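Local coordinates for protein CRISPR-associated endonuclease/helicase Cas3 (Thermus thermophilus HB8, PDB 3SK9) that cuts single-stranded DNA through its N-terminal HD nuclease domain, the part modelled here, in CRISPR defence against viruses and plasmids, with transition-metal ions stimulating the cleavage, at residues A[67-72]-A[175-180]; A[54-59]-A[200-205]; A[24-29]-A[77-82]. All blocks are in the same frame, centred on the assembly; numbering follows the deposited sequence.

Contact 1 of 3, residues A[67-72]-A[175-180]; sequences AAALVG and EEVFRR
Ala69 sits with its methyl squarely over the ring of Phe178: CB lies 4.0 Å from the ring centroid and only 7° off the ring normal, a CH-pi contact over the middle of the face. Leu70 comes to the same ring differently. Its CD2 reaches the edge, near the ring plane, 4.3 Å from Phe178 CZ, although the CA-CB bond of Leu70 starts out away from helix 165-181. Val177 also touches Ala69. With CG1 anti to its backbone N (chi1 174°), that methyl is set against the alanine, 3.8 Å from Ala69 O and 4.3 Å from Ala69 CB. This is the tight part of the contact, all four residues buried, where helix 60-71 and helix 165-181 run nearly antiparallel, their local axes 9.1 Å apart at an angle of 156°. The small side chain of Ala69 is consistent with the close backbones, its CA being 5.6 Å from that of Phe178. Ala183, just past the end of helix 165-181, touches both Ala69 and Phe178, while Met30 of helix 26-43 packs on Val177.

The solvent-facing side of helix 165-181 points away from helix 60-71 and is charged. There Glu176 is shared by two arginines: Arg179 NH2 meets OE1 at 2.8 Å, and Arg180 NH2 meets OE2 at 2.6 Å, using that oxygen's anti lone pair, turned away from OE1. Both bonds lie close to the guanidinium planes. Arg180 also bonds Pro225 O, and Glu175 pairs with Lys125. The chemistry is therefore divided by helix face: no hydrogen bond joins the two segments, so the contact probably rests on apolar burial, the CH-pi contact and close fit, while the ion pairs stay within helix 165-181 or lead elsewhere.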
ATOM      1  N   ALA A  67       5.820   4.716  -6.250  1.00 20.68           N
ATOM      2  CA  ALA A  67       5.482   4.938  -4.848  1.00 15.41           C
ATOM      3  C   ALA A  67       4.019   4.594  -4.576  1.00 18.21           C
ATOM      4  O   ALA A  67       3.686   4.001  -3.533  1.00 19.28           O
ATOM      5  CB  ALA A  67       5.782   6.414  -4.432  1.00 20.50           C
ATOM      6  N   ALA A  68       3.134   4.960  -5.487  1.00 18.45           N
ATOM      7  CA  ALA A  68       1.713   4.630  -5.311  1.00 19.34           C
ATOM      8  C   ALA A  68       1.465   3.123  -5.246  1.00 19.44           C
ATOM      9  O   ALA A  68       0.643   2.657  -4.474  1.00 18.63           O
ATOM     10  CB  ALA A  68       0.842   5.267  -6.482  1.00 19.01           C
ATOM     11  N   ALA A  69       2.104   2.385  -6.136  1.00 17.36           N
ATOM     12  CA  ALA A  69       1.943   0.920  -6.189  1.00 18.84           C
ATOM     13  C   ALA A  69       2.486   0.275  -4.900  1.00 19.65           C
ATOM     14  O   ALA A  69       1.878  -0.652  -4.343  1.00 22.71           O
ATOM     15  CB  ALA A  69       2.715   0.374  -7.370  1.00 25.06           C
ATOM     16  N   LEU A  70       3.618   0.768  -4.427  1.00 19.72           N
ATOM     17  CA  LEU A  70       4.190   0.224  -3.194  1.00 19.90           C
ATOM     18  C   LEU A  70       3.200   0.421  -2.059  1.00 19.41           C
ATOM     19  O   LEU A  70       2.971  -0.456  -1.233  1.00 22.82           O
ATOM     20  CB  LEU A  70       5.475   0.981  -2.834  1.00 20.25           C
ATOM     21  CG  LEU A  70       6.830   0.558  -3.360  1.00 29.89           C
ATOM     22  CD1 LEU A  70       7.882   1.591  -2.841  1.00 27.64           C
ATOM     23  CD2 LEU A  70       7.161  -0.901  -2.931  1.00 27.71           C
ATOM     24  N   VAL A  71       2.686   1.643  -1.954  1.00 17.15           N
ATOM     25  CA  VAL A  71       1.767   1.996  -0.863  1.00 15.00           C
ATOM     26  C   VAL A  71       0.487   1.138  -0.962  1.00 16.97           C
ATOM     27  O   VAL A  71      -0.164   0.808   0.059  1.00 16.95           O
ATOM     28  CB  VAL A  71       1.446   3.491  -0.987  1.00 22.25           C
ATOM     29  CG1 VAL A  71       0.168   3.847  -0.285  1.00 28.90           C
ATOM     30  CG2 VAL A  71       2.704   4.313  -0.454  1.00 24.88           C
ATOM     31  N   GLY A  72       0.119   0.798  -2.179  1.00 19.72           N
ATOM     32  CA  GLY A  72      -1.033  -0.098  -2.341  1.00 22.85           C
ATOM     33  C   GLY A  72      -0.857  -1.454  -1.645  1.00 22.57           C
ATOM     34  O   GLY A  72      -1.838  -2.191  -1.455  1.00 24.52           O
ATOM     35  N   GLU A 175       1.546  -8.362  -8.362  1.00 21.55           N
ATOM     36  CA  GLU A 175       1.697  -8.153  -9.787  1.00 29.31           C
ATOM     37  C   GLU A 175       0.485  -7.385 -10.335  1.00 27.69           C
ATOM     38  O   GLU A 175       0.625  -6.503 -11.170  1.00 23.80           O
ATOM     39  CB  GLU A 175       1.891  -9.527 -10.463  1.00 32.52           C
ATOM     40  CG  GLU A 175       2.422  -9.483 -11.835  1.00 37.19           C
ATOM     41  CD  GLU A 175       3.791  -8.842 -11.937  1.00 30.36           C
ATOM     42  OE1 GLU A 175       4.641  -8.997 -11.018  1.00 39.90           O
ATOM     43  OE2 GLU A 175       3.988  -8.151 -12.968  1.00 48.89           O
ATOM     44  N   GLU A 176      -0.718  -7.682  -9.854  1.00 21.02           N
ATOM     45  CA  GLU A 176      -1.902  -6.976 -10.352  1.00 26.16           C
ATOM     46  C   GLU A 176      -1.876  -5.451 -10.072  1.00 21.06           C
ATOM     47  O   GLU A 176      -2.308  -4.673 -10.888  1.00 27.14           O
ATOM     48  CB  GLU A 176      -3.157  -7.612  -9.776  1.00 24.65           C
ATOM     49  CG  GLU A 176      -4.454  -7.104 -10.325  1.00 33.67           C
ATOM     50  CD  GLU A 176      -4.834  -7.693 -11.689  1.00 36.67           C
ATOM     51  OE1 GLU A 176      -4.050  -8.452 -12.299  1.00 35.31           O
ATOM     52  OE2 GLU A 176      -5.924  -7.385 -12.188  1.00 44.75           O
ATOM     53  N   VAL A 177      -1.461  -5.072  -8.875  1.00 24.90           N
ATOM     54  CA  VAL A 177      -1.352  -3.668  -8.508  1.00 22.06           C
ATOM     55  C   VAL A 177      -0.262  -2.997  -9.335  1.00 22.90           C
ATOM     56  O   VAL A 177      -0.517  -1.981  -9.949  1.00 25.00           O
ATOM     57  CB  VAL A 177      -1.044  -3.540  -7.011  1.00 23.13           C
ATOM     58  CG1 VAL A 177      -0.766  -2.066  -6.646  1.00 25.15           C
ATOM     59  CG2 VAL A 177      -2.255  -4.087  -6.191  1.00 25.69           C
ATOM     60  N   PHE A 178       0.944  -3.573  -9.382  1.00 26.84           N
ATOM     61  CA  PHE A 178       2.029  -2.952 -10.173  1.00 28.88           C
ATOM     62  C   PHE A 178       1.646  -2.791 -11.637  1.00 30.25           C
ATOM     63  O   PHE A 178       1.890  -1.749 -12.263  1.00 29.32           O
ATOM     64  CB  PHE A 178       3.323  -3.762 -10.053  1.00 27.97           C
ATOM     65  CG  PHE A 178       4.136  -3.389  -8.858  1.00 32.71           C
ATOM     66  CD1 PHE A 178       5.333  -2.714  -9.007  1.00 42.78           C
ATOM     67  CD2 PHE A 178       3.659  -3.608  -7.582  1.00 42.73           C
ATOM     68  CE1 PHE A 178       6.068  -2.316  -7.901  1.00 44.04           C
ATOM     69  CE2 PHE A 178       4.409  -3.212  -6.453  1.00 41.19           C
ATOM     70  CZ  PHE A 178       5.607  -2.584  -6.617  1.00 41.15           C
ATOM     71  N   ARG A 179       1.014  -3.812 -12.185  1.00 27.38           N
ATOM     72  CA  ARG A 179       0.581  -3.739 -13.580  1.00 31.82           C
ATOM     73  C   ARG A 179      -0.500  -2.674 -13.823  1.00 27.16           C
ATOM     74  O   ARG A 179      -0.419  -1.912 -14.778  1.00 30.65           O
ATOM     75  CB  ARG A 179       0.091  -5.101 -14.051  1.00 36.48           C
ATOM     76  CG  ARG A 179      -0.333  -5.106 -15.527  1.00 39.88           C
ATOM     77  CD  ARG A 179      -0.605  -6.528 -16.024  1.00 36.39           C
ATOM     78  NE  ARG A 179      -1.380  -7.326 -15.067  1.00 45.25           N
ATOM     79  CZ  ARG A 179      -0.857  -8.308 -14.328  1.00 52.20           C
ATOM     80  NH1 ARG A 179       0.426  -8.631 -14.446  1.00 57.53           N
ATOM     81  NH2 ARG A 179      -1.617  -8.994 -13.496  1.00 57.66           N
ATOM     82  N   ARG A 180      -1.509  -2.625 -12.960  1.00 26.82           N
ATOM     83  CA  ARG A 180      -2.565  -1.621 -13.066  1.00 28.28           C
ATOM     84  C   ARG A 180      -2.060  -0.165 -12.966  1.00 25.01           C
ATOM     85  O   ARG A 180      -2.601   0.704 -13.629  1.00 29.93           O
ATOM     86  CB  ARG A 180      -3.652  -1.785 -11.981  1.00 35.54           C
ATOM     87  CG  ARG A 180      -4.380  -3.042 -11.968  1.00 50.41           C
ATOM     88  CD  ARG A 180      -5.434  -2.991 -12.991  1.00 47.66           C
ATOM     89  NE  ARG A 180      -6.157  -4.185 -12.728  1.00 44.29           N
ATOM     90  CZ  ARG A 180      -7.368  -4.302 -12.200  1.00 37.68           C
ATOM     91  NH1 ARG A 180      -8.235  -3.297 -12.032  1.00 33.93           N
ATOM     92  NH2 ARG A 180      -7.718  -5.531 -11.943  1.00 35.87           N
TER

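Contact 2 of 3, residues A[54-59]-A[200-205]; sequences EDWGLP and LRVMAL
Asp55 and Arg201 meet in a two-pronged salt bridge. The guanidinium presents its NE side, so that NE bonds Asp55 OD2 at 2.8 Å while Arg201 NH2 bonds Asp55 OD1 at 2.9 Å. Each oxygen offers its syn lone pair, both hydrogen bonds are almost straight (174° or more), and the two planes are only 7° apart, so carboxylate and guanidinium lie practically in one plane. A bend at chi3 (-80°) in the otherwise reaching chain of Arg201 turns this side of the guanidinium to the aspartate.

Next to the ion pair, the six-membered part of the Trp56 indole touches Val202, with CZ2 4.3 Å from CG2, in an oblique approach. Asp55 CB leans over the rim of that same indole on one face, so the polar and apolar halves of the contact adjoin.

Further out, Arg195 is a second cationic partner: its NE pairs with Asp55 OD1, and its NH2 with Glu54. The remaining nitrogen of Arg201, NH1, is taken by Phe258 O in the turn between the C-terminal strands, and the indole of Trp56 meets Trp66 of helix 60-71 edge-to-face. In this way the end of helix 46-56 is joined to helix 196-213 and, through Arg201, to the C-terminal hairpin.

With two arginines on its carboxylate, Asp55 is very probably ionised, and the paired, coplanar bonds should restrict rotation of both groups, making this a directional link beside the less specific Trp56–Val202 packing.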
ATOM      1  N   GLU A  54      14.130  11.984  -7.034  1.00 22.73           N
ATOM      2  CA  GLU A  54      15.518  11.839  -6.630  1.00 23.28           C
ATOM      3  C   GLU A  54      15.678  10.582  -5.768  1.00 24.13           C
ATOM      4  O   GLU A  54      16.712   9.883  -5.837  1.00 25.82           O
ATOM      5  CB  GLU A  54      15.967  13.081  -5.854  1.00 29.66           C
ATOM      6  CG  GLU A  54      17.410  13.085  -5.380  1.00 28.31           C
ATOM      7  CD  GLU A  54      17.754  14.372  -4.615  1.00 44.87           C
ATOM      8  OE1 GLU A  54      18.844  14.929  -4.877  1.00 52.13           O
ATOM      9  OE2 GLU A  54      16.930  14.855  -3.778  1.00 30.93           O
ATOM     10  N   ASP A  55      14.667  10.302  -4.949  1.00 19.07           N
ATOM     11  CA  ASP A  55      14.728   9.145  -4.041  1.00 18.93           C
ATOM     12  C   ASP A  55      14.931   7.865  -4.845  1.00 27.09           C
ATOM     13  O   ASP A  55      15.638   6.935  -4.420  1.00 26.07           O
ATOM     14  CB  ASP A  55      13.382   8.951  -3.290  1.00 18.65           C
ATOM     15  CG  ASP A  55      13.191   9.924  -2.129  1.00 17.54           C
ATOM     16  OD1 ASP A  55      14.193  10.524  -1.649  1.00 19.63           O
ATOM     17  OD2 ASP A  55      12.025  10.037  -1.701  1.00 21.83           O
ATOM     18  N   TRP A  56      14.244   7.786  -5.978  1.00 25.17           N
ATOM     19  CA  TRP A  56      14.147   6.509  -6.698  1.00 23.07           C
ATOM     20  C   TRP A  56      14.872   6.475  -8.059  1.00 29.70           C
ATOM     21  O   TRP A  56      14.828   5.455  -8.753  1.00 29.64           O
ATOM     22  CB  TRP A  56      12.671   6.131  -6.830  1.00 19.85           C
ATOM     23  CG  TRP A  56      12.069   6.023  -5.439  1.00 20.34           C
ATOM     24  CD1 TRP A  56      11.109   6.832  -4.872  1.00 20.60           C
ATOM     25  CD2 TRP A  56      12.445   5.081  -4.432  1.00 23.41           C
ATOM     26  NE1 TRP A  56      10.873   6.434  -3.563  1.00 20.62           N
ATOM     27  CE2 TRP A  56      11.684   5.365  -3.276  1.00 20.88           C
ATOM     28  CE3 TRP A  56      13.331   4.005  -4.408  1.00 27.39           C
ATOM     29  CZ2 TRP A  56      11.809   4.598  -2.085  1.00 18.38           C
ATOM     30  CZ3 TRP A  56      13.450   3.249  -3.240  1.00 27.16           C
ATOM     31  CH2 TRP A  56      12.711   3.557  -2.100  1.00 21.23           C
ATOM     32  N   GLY A  57      15.538   7.576  -8.418  1.00 27.57           N
ATOM     33  CA  GLY A  57      16.227   7.657  -9.694  1.00 32.78           C
ATOM     34  C   GLY A  57      15.316   7.451 -10.896  1.00 31.44           C
ATOM     35  O   GLY A  57      15.721   6.853 -11.912  1.00 34.58           O
ATOM     36  N   LEU A  58      14.093   7.965 -10.811  1.00 25.79           N
ATOM     37  CA  LEU A  58      13.128   7.851 -11.913  1.00 27.26           C
ATOM     38  C   LEU A  58      12.618   9.228 -12.314  1.00 31.18           C
ATOM     39  O   LEU A  58      12.558  10.138 -11.471  1.00 29.65           O
ATOM     40  CB  LEU A  58      11.917   6.995 -11.503  1.00 29.37           C
ATOM     41  CG  LEU A  58      12.116   5.485 -11.293  1.00 25.53           C
ATOM     42  CD1 LEU A  58      10.935   4.864 -10.491  1.00 24.54           C
ATOM     43  CD2 LEU A  58      12.280   4.821 -12.650  1.00 28.88           C
ATOM     44  N   PRO A  59      12.233   9.389 -13.589  1.00 32.46           N
ATOM     45  CA  PRO A  59      11.452  10.571 -13.960  1.00 31.59           C
ATOM     46  C   PRO A  59      10.268  10.682 -13.008  1.00 31.71           C
ATOM     47  O   PRO A  59       9.725   9.672 -12.532  1.00 25.70           O
ATOM     48  CB  PRO A  59      10.956  10.244 -15.375  1.00 35.26           C
ATOM     49  CG  PRO A  59      11.936   9.265 -15.901  1.00 41.25           C
ATOM     50  CD  PRO A  59      12.327   8.428 -14.705  1.00 41.56           C
ATOM     51  N   LEU A 200      11.040   6.706   4.745  1.00 14.31           N
ATOM     52  CA  LEU A 200      10.110   7.348   5.689  1.00 15.88           C
ATOM     53  C   LEU A 200       9.008   8.100   4.886  1.00 18.72           C
ATOM     54  O   LEU A 200       7.859   8.212   5.345  1.00 15.28           O
ATOM     55  CB  LEU A 200      10.889   8.318   6.596  1.00 19.22           C
ATOM     56  CG  LEU A 200      11.809   7.545   7.611  1.00 21.03           C
ATOM     57  CD1 LEU A 200      12.886   8.492   8.263  1.00 22.52           C
ATOM     58  CD2 LEU A 200      10.925   6.806   8.663  1.00 21.94           C
ATOM     59  N   ARG A 201       9.375   8.683   3.747  1.00 15.12           N
ATOM     60  CA  ARG A 201       8.358   9.339   2.914  1.00 17.85           C
ATOM     61  C   ARG A 201       7.285   8.315   2.505  1.00 21.94           C
ATOM     62  O   ARG A 201       6.087   8.631   2.520  1.00 18.50           O
ATOM     63  CB  ARG A 201       8.987  10.026   1.673  1.00 17.56           C
ATOM     64  CG  ARG A 201       9.372  11.473   1.942  1.00 14.62           C
ATOM     65  CD  ARG A 201       9.902  12.176   0.664  1.00 16.09           C
ATOM     66  NE  ARG A 201      11.299  11.878   0.339  1.00 18.45           N
ATOM     67  CZ  ARG A 201      12.329  12.428   0.980  1.00 18.95           C
ATOM     68  NH1 ARG A 201      12.111  13.273   1.981  1.00 19.26           N
ATOM     69  NH2 ARG A 201      13.565  12.181   0.604  1.00 20.62           N
ATOM     70  N   VAL A 202       7.697   7.107   2.117  1.00 15.80           N
ATOM     71  CA  VAL A 202       6.716   6.074   1.751  1.00 18.39           C
ATOM     72  C   VAL A 202       5.895   5.616   2.960  1.00 18.78           C
ATOM     73  O   VAL A 202       4.671   5.350   2.854  1.00 17.05           O
ATOM     74  CB  VAL A 202       7.426   4.874   1.089  1.00 19.76           C
ATOM     75  CG1 VAL A 202       6.498   3.624   1.021  1.00 21.64           C
ATOM     76  CG2 VAL A 202       7.965   5.288  -0.320  1.00 19.30           C
ATOM     77  N   MET A 203       6.571   5.477   4.106  1.00 17.82           N
ATOM     78  CA  MET A 203       5.888   5.119   5.346  1.00 19.41           C
ATOM     79  C   MET A 203       4.714   6.042   5.653  1.00 16.97           C
ATOM     80  O   MET A 203       3.602   5.573   5.893  1.00 17.62           O
ATOM     81  CB  MET A 203       6.893   5.165   6.508  1.00 16.38           C
ATOM     82  CG  MET A 203       6.351   4.649   7.841  1.00 22.08           C
ATOM     83  SD  MET A 203       5.359   5.869   8.739  1.00 25.17           S
ATOM     84  CE  MET A 203       6.607   7.121   9.055  1.00 23.45           C
ATOM     85  N   ALA A 204       4.996   7.354   5.688  1.00 15.46           N
ATOM     86  CA  ALA A 204       3.966   8.339   6.052  1.00 18.00           C
ATOM     87  C   ALA A 204       2.858   8.338   4.979  1.00 17.52           C
ATOM     88  O   ALA A 204       1.662   8.473   5.289  1.00 17.06           O
ATOM     89  CB  ALA A 204       4.617   9.737   6.177  1.00 16.81           C
ATOM     90  N   LEU A 205       3.258   8.205   3.714  1.00 14.55           N
ATOM     91  CA  LEU A 205       2.261   8.243   2.630  1.00 17.73           C
ATOM     92  C   LEU A 205       1.329   7.051   2.769  1.00 21.50           C
ATOM     93  O   LEU A 205       0.115   7.189   2.607  1.00 17.82           O
ATOM     94  CB  LEU A 205       2.952   8.204   1.263  1.00 15.11           C
ATOM     95  CG  LEU A 205       2.016   8.220   0.033  1.00 14.93           C
ATOM     96  CD1 LEU A 205       1.213   9.500  -0.020  1.00 19.17           C
ATOM     97  CD2 LEU A 205       2.899   8.034  -1.272  1.00 15.83           C
TER

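Contact 3 of 3, residues A[24-29]-A[77-82]; sequences HPLLAH and GKASPV
Two groups hold Lys78 NZ: Asp75 OD2 through a salt bridge and Ser19 OG through a hydrogen bond. Asp75 is one of the residues that bind the divalent metal, so the lysine would sit in the second shell of an occupied site. His29, another metal-binding residue, lies close by, its NE2 5.0 Å from Lys78 NZ without direct contact, and is itself hydrogen-bonded to Asp210.

Across the segments the touching is apolar and nearer the backbone. Leu26, in the first turn of helix 26-43, holds CG anti to its backbone N (chi1 179°) and thereby sends its two methyls to the loop. CD2 settles against Ala79, 3.8 Å from its N and 3.9 Å from its CB, and also lies 4.1 Å from Lys78 CB. CD1 borders the same Lys78 CB at 4.2 Å. The leucine thus packs at the root of the lysine, whose chain continues past it to the polar cluster.

Ala79 occupies the centre of an inverse gamma turn, and its carbonyl is taken by Arg170 of helix 165-181, while Lys78 O receives Gln84 NE2.

His29, His74, Asp75 and Asp210 together make up the metal site characteristic of HD-domain nucleases; this contact lies beside it, where the loop following the His-Asp pair packs on the start of the helix carrying the first histidine.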
ATOM      1  N   HIS A  24     -16.048  -6.525  -0.087  1.00 23.37           N
ATOM      2  CA  HIS A  24     -14.937  -5.628  -0.506  1.00 20.64           C
ATOM      3  C   HIS A  24     -13.679  -6.488  -0.639  1.00 21.53           C
ATOM      4  O   HIS A  24     -13.076  -6.877   0.356  1.00 22.07           O
ATOM      5  CB  HIS A  24     -14.754  -4.541   0.559  1.00 20.65           C
ATOM      6  CG  HIS A  24     -13.870  -3.398   0.139  1.00 22.35           C
ATOM      7  ND1 HIS A  24     -14.039  -2.716  -1.047  1.00 23.65           N
ATOM      8  CD2 HIS A  24     -12.873  -2.758   0.802  1.00 22.15           C
ATOM      9  CE1 HIS A  24     -13.159  -1.735  -1.124  1.00 22.38           C
ATOM     10  NE2 HIS A  24     -12.422  -1.747  -0.019  1.00 20.66           N
ATOM     11  N   PRO A  25     -13.344  -6.879  -1.863  1.00 19.93           N
ATOM     12  CA  PRO A  25     -12.155  -7.712  -2.015  1.00 19.13           C
ATOM     13  C   PRO A  25     -10.890  -6.969  -1.532  1.00 17.71           C
ATOM     14  O   PRO A  25     -10.810  -5.739  -1.703  1.00 17.76           O
ATOM     15  CB  PRO A  25     -12.087  -7.941  -3.551  1.00 18.77           C
ATOM     16  CG  PRO A  25     -13.535  -7.880  -4.015  1.00 18.84           C
ATOM     17  CD  PRO A  25     -14.169  -6.812  -3.101  1.00 20.16           C
ATOM     18  N   LEU A  26      -9.907  -7.711  -1.038  1.00 16.17           N
ATOM     19  CA  LEU A  26      -8.627  -7.133  -0.642  1.00 14.55           C
ATOM     20  C   LEU A  26      -8.061  -6.370  -1.843  1.00 20.91           C
ATOM     21  O   LEU A  26      -7.535  -5.271  -1.682  1.00 17.60           O
ATOM     22  CB  LEU A  26      -7.656  -8.230  -0.233  1.00 17.79           C
ATOM     23  CG  LEU A  26      -6.250  -7.756   0.190  1.00 17.48           C
ATOM     24  CD1 LEU A  26      -6.333  -6.688   1.257  1.00 20.42           C
ATOM     25  CD2 LEU A  26      -5.476  -8.987   0.713  1.00 22.99           C
ATOM     26  N   LEU A  27      -8.158  -6.929  -3.058  1.00 17.82           N
ATOM     27  CA  LEU A  27      -7.544  -6.241  -4.211  1.00 23.23           C
ATOM     28  C   LEU A  27      -8.166  -4.856  -4.440  1.00 18.10           C
ATOM     29  O   LEU A  27      -7.465  -3.905  -4.837  1.00 19.25           O
ATOM     30  CB  LEU A  27      -7.717  -7.072  -5.492  1.00 23.87           C
ATOM     31  CG  LEU A  27      -7.169  -6.433  -6.759  1.00 23.64           C
ATOM     32  CD1 LEU A  27      -5.660  -6.195  -6.705  1.00 16.57           C
ATOM     33  CD2 LEU A  27      -7.556  -7.345  -7.948  1.00 24.18           C
ATOM     34  N   ALA A  28      -9.482  -4.736  -4.205  1.00 18.47           N
ATOM     35  CA  ALA A  28     -10.167  -3.450  -4.328  1.00 15.98           C
ATOM     36  C   ALA A  28      -9.584  -2.460  -3.323  1.00 20.42           C
ATOM     37  O   ALA A  28      -9.345  -1.294  -3.659  1.00 18.51           O
ATOM     38  CB  ALA A  28     -11.657  -3.606  -4.111  1.00 18.49           C
ATOM     39  N   HIS A  29      -9.368  -2.908  -2.086  1.00 16.80           N
ATOM     40  CA  HIS A  29      -8.806  -2.038  -1.075  1.00 18.97           C
ATOM     41  C   HIS A  29      -7.386  -1.638  -1.462  1.00 21.72           C
ATOM     42  O   HIS A  29      -6.983  -0.499  -1.275  1.00 17.62           O
ATOM     43  CB  HIS A  29      -8.797  -2.727   0.287  1.00 21.51           C
ATOM     44  CG  HIS A  29      -8.197  -1.877   1.362  1.00 21.33           C
ATOM     45  ND1 HIS A  29      -8.784  -0.715   1.801  1.00 28.78           N
ATOM     46  CD2 HIS A  29      -7.043  -2.001   2.060  1.00 30.33           C
ATOM     47  CE1 HIS A  29      -8.025  -0.158   2.728  1.00 29.55           C
ATOM     48  NE2 HIS A  29      -6.962  -0.919   2.908  1.00 27.43           N
ATOM     49  N   GLY A  77      -0.582  -8.127   3.921  1.00 19.02           N
ATOM     50  CA  GLY A  77      -0.575  -9.077   5.036  1.00 21.69           C
ATOM     51  C   GLY A  77      -1.921  -9.770   5.308  1.00 19.98           C
ATOM     52  O   GLY A  77      -1.951 -10.816   5.950  1.00 22.47           O
ATOM     53  N   LYS A  78      -3.025  -9.183   4.827  1.00 21.25           N
ATOM     54  CA  LYS A  78      -4.368  -9.800   4.999  1.00 21.30           C
ATOM     55  C   LYS A  78      -4.590 -11.011   4.111  1.00 20.66           C
ATOM     56  O   LYS A  78      -5.572 -11.754   4.292  1.00 22.78           O
ATOM     57  CB  LYS A  78      -5.478  -8.771   4.768  1.00 22.54           C
ATOM     58  CG  LYS A  78      -5.561  -7.757   5.892  1.00 25.52           C
ATOM     59  CD  LYS A  78      -6.816  -6.914   5.781  1.00 33.65           C
ATOM     60  CE  LYS A  78      -6.831  -5.765   6.770  1.00 38.36           C
ATOM     61  NZ  LYS A  78      -7.553  -4.593   6.200  1.00 46.12           N
ATOM     62  N   ALA A  79      -3.685 -11.209   3.163  1.00 20.94           N
ATOM     63  CA  ALA A  79      -3.775 -12.324   2.220  1.00 23.45           C
ATOM     64  C   ALA A  79      -3.166 -13.580   2.859  1.00 24.80           C
ATOM     65  O   ALA A  79      -2.184 -14.130   2.371  1.00 22.51           O
ATOM     66  CB  ALA A  79      -3.053 -11.994   0.929  1.00 24.89           C
ATOM     67  N   SER A  80      -3.840 -14.027   3.914  1.00 26.47           N
ATOM     68  CA  SER A  80      -3.429 -15.176   4.713  1.00 24.70           C
ATOM     69  C   SER A  80      -4.690 -15.745   5.394  1.00 31.47           C
ATOM     70  O   SER A  80      -5.603 -14.995   5.723  1.00 26.85           O
ATOM     71  CB  SER A  80      -2.442 -14.683   5.771  1.00 24.00           C
ATOM     72  OG  SER A  80      -2.229 -15.713   6.750  1.00 38.76           O
ATOM     73  N   PRO A  81      -4.733 -17.064   5.651  1.00 28.62           N
ATOM     74  CA  PRO A  81      -5.970 -17.627   6.228  1.00 29.14           C
ATOM     75  C   PRO A  81      -6.285 -17.019   7.601  1.00 35.57           C
ATOM     76  O   PRO A  81      -7.436 -16.914   7.970  1.00 36.17           O
ATOM     77  CB  PRO A  81      -5.655 -19.129   6.404  1.00 34.80           C
ATOM     78  CG  PRO A  81      -4.448 -19.422   5.612  1.00 37.07           C
ATOM     79  CD  PRO A  81      -3.747 -18.083   5.269  1.00 26.21           C
ATOM     80  N   VAL A  82      -5.253 -16.627   8.343  1.00 32.57           N
ATOM     81  CA  VAL A  82      -5.403 -15.986   9.634  1.00 30.25           C
ATOM     82  C   VAL A  82      -6.389 -14.786   9.618  1.00 34.82           C
ATOM     83  O   VAL A  82      -7.114 -14.543  10.589  1.00 39.01           O
ATOM     84  CB  VAL A  82      -4.015 -15.487  10.114  1.00 35.78           C
ATOM     85  CG1 VAL A  82      -4.160 -14.499  11.219  1.00 41.54           C
ATOM     86  CG2 VAL A  82      -3.156 -16.669  10.536  1.00 44.25           C
TER

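In the fold
From the N terminus, the start of helix 26-43 and the residues just before it form one half of contact 3; the chain then passes through helices 46-56 and 60-71 before the loop at 77-82 closes it. Contact 2 begins inside that span, at 54-59, and closes only at 200-205, so the two cross, on opposite sides of the domain centre. Contact 1, from 67-72 to 175-180, falls within the span of contact 2 and crosses contact 3. Val71 packs on Leu205 toward contact 2, and Val177 on Leu27 toward contact 3. Contact 1 joins helices 60-71 and 165-181, contact 2 helices 46-56 and 196-213, and contact 3 the 77-82 loop to helix 26-43, in one helical domain.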